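Local coordinates for putative periplasmic protein (Salmonella enterica subsp. enterica serovar Typhimurium, PDB 4J32) that probably acts as a periplasmic immunity protein, binding and inhibiting the type VI secretion amidase effector Tae4 and so protecting the cell wall, at residues L91-L94 with I95-R98. Numbering follows the deposited sequence.
Sequences LNEL and IKRR
Glu-93 O receives the shortest backbone bond across this stretch, 2.8 Å from Arg-97 N, in the last turns of alpha-helix 89-96, the final helix of an all-helical immunity protein. Arg-97 CB and CG also crowd that oxygen, CG at 3.3 Å. The same i to i+4 pattern joins Ile-95 N to Leu-91 O and Lys-96 N to Asn-92 O. Arg-97 then bends back at chi3 (-65°) and lays one guanidinium face over the backbone at Leu-94 CA, while its NH2 reaches the Leu-94 methyl CD1 at 3.8 Å. On the outer surface Glu-93 and Lys-96 run side by side; the carboxylate folds over at chi2, and OE2 meets NZ in a long, weak salt bridge of 3.5 Å. Leu-91 and Ile-95 form the apolar pair, pointing the same way, their CD1 methyls 3.8 Å apart; Leu-91 also packs on Ile-57 of helix 51-65, and Ile-95 touches Lys-15 of helix 10-26. In the conformer given, Asn-92 ND2 donates to Asp-88 O and Ile-86 O. Beyond the helix, Arg-98 NH2 binds a citrate, probably from the crystallisation liquor. Arg-98 chi1 of 72° turns the chain, extended from CG to NE, back along the helix, and Arg-98 NH1 reaches Ile-95 O at 2.8 Å, from above the carbonyl plane, 41° out of it.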
loop_
_atom_site.group_PDB
_atom_site.type_symbol
_atom_site.label_atom_id
_atom_site.label_comp_id
_atom_site.label_asym_id
_atom_site.label_seq_id
_atom_site.Cartn_x
_atom_site.Cartn_y
_atom_site.Cartn_z
ATOM N N LEU B 91 -7.650 5.324 -15.347
ATOM C CA LEU B 91 -6.753 6.107 -14.501
ATOM C C LEU B 91 -5.535 6.569 -15.292
ATOM O O LEU B 91 -5.146 7.745 -15.248
ATOM C CB LEU B 91 -6.298 5.279 -13.295
ATOM C CG LEU B 91 -5.196 5.895 -12.427
ATOM C CD1 LEU B 91 -5.679 7.179 -11.724
ATOM C CD2 LEU B 91 -4.596 4.878 -11.390
ATOM N N ASN B 92 -4.921 5.642 -16.017
ATOM C CA ASN B 92 -3.727 6.008 -16.709
ATOM C C ASN B 92 -4.033 7.003 -17.875
ATOM O O ASN B 92 -3.260 7.937 -18.094
ATOM C CB ASN B 92 -2.887 4.744 -16.977
ATOM C CG ASN B 92 -2.233 4.194 -15.668
ATOM O OD1 ASN B 92 -1.219 4.728 -15.214
ATOM N ND2 ASN B 92 -2.844 3.157 -15.041
ATOM N N GLU B 93 -5.185 6.852 -18.541
ATOM C CA GLU B 93 -5.626 7.802 -19.569
ATOM C C GLU B 93 -5.950 9.177 -19.001
ATOM O O GLU B 93 -5.601 10.190 -19.591
ATOM C CB GLU B 93 -6.810 7.243 -20.375
ATOM C CG GLU B 93 -6.448 6.007 -21.189
ATOM C CD GLU B 93 -5.210 6.203 -22.076
ATOM O OE1 GLU B 93 -5.141 7.195 -22.843
ATOM O OE2 GLU B 93 -4.297 5.345 -22.003
ATOM N N LEU B 94 -6.605 9.206 -17.840
ATOM C CA LEU B 94 -6.893 10.457 -17.130
ATOM C C LEU B 94 -5.610 11.268 -16.882
ATOM O O LEU B 94 -5.558 12.484 -17.109
ATOM C CB LEU B 94 -7.551 10.153 -15.777
ATOM C CG LEU B 94 -7.821 11.315 -14.814
ATOM C CD1 LEU B 94 -8.911 12.274 -15.396
ATOM C CD2 LEU B 94 -8.248 10.801 -13.446
ATOM N N ILE B 95 -4.592 10.573 -16.403
ATOM C CA ILE B 95 -3.320 11.216 -16.093
ATOM C C ILE B 95 -2.630 11.688 -17.369
ATOM O O ILE B 95 -2.053 12.783 -17.412
ATOM C CB ILE B 95 -2.439 10.279 -15.221
ATOM C CG1 ILE B 95 -3.078 10.152 -13.834
ATOM C CG2 ILE B 95 -0.966 10.816 -15.107
ATOM C CD1 ILE B 95 -2.547 9.010 -12.976
ATOM N N LYS B 96 -2.681 10.868 -18.412
ATOM C CA LYS B 96 -2.017 11.214 -19.668
ATOM C C LYS B 96 -2.696 12.383 -20.384
ATOM O O LYS B 96 -2.016 13.175 -21.072
ATOM C CB LYS B 96 -1.938 9.984 -20.579
ATOM C CG LYS B 96 -1.016 10.157 -21.800
ATOM C CD LYS B 96 -1.260 9.086 -22.851
ATOM C CE LYS B 96 -1.010 7.682 -22.320
ATOM N NZ LYS B 96 -1.415 6.685 -23.354
ATOM N N ARG B 97 -4.027 12.479 -20.213
ATOM C CA ARG B 97 -4.887 13.536 -20.799
ATOM C C ARG B 97 -4.714 14.881 -20.168
ATOM O O ARG B 97 -5.233 15.861 -20.697
ATOM C CB ARG B 97 -6.393 13.246 -20.535
ATOM C CG ARG B 97 -7.130 12.432 -21.505
ATOM C CD ARG B 97 -8.646 12.755 -21.472
ATOM N NE ARG B 97 -9.337 12.429 -20.219
ATOM C CZ ARG B 97 -9.669 11.207 -19.812
ATOM N NH1 ARG B 97 -9.345 10.122 -20.524
ATOM N NH2 ARG B 97 -10.309 11.054 -18.660
ATOM N N ARG B 98 -4.091 14.936 -18.993
ATOM C CA ARG B 98 -4.247 16.080 -18.118
ATOM C C ARG B 98 -3.915 17.421 -18.787
ATOM O O ARG B 98 -2.975 17.529 -19.596
ATOM C CB ARG B 98 -3.438 15.883 -16.832
ATOM C CG ARG B 98 -1.934 16.003 -17.025
ATOM C CD ARG B 98 -1.147 15.627 -15.763
ATOM N NE ARG B 98 0.273 15.824 -16.034
ATOM C CZ ARG B 98 1.048 14.976 -16.716
ATOM N NH1 ARG B 98 0.578 13.807 -17.153
ATOM N NH2 ARG B 98 2.320 15.284 -16.941
#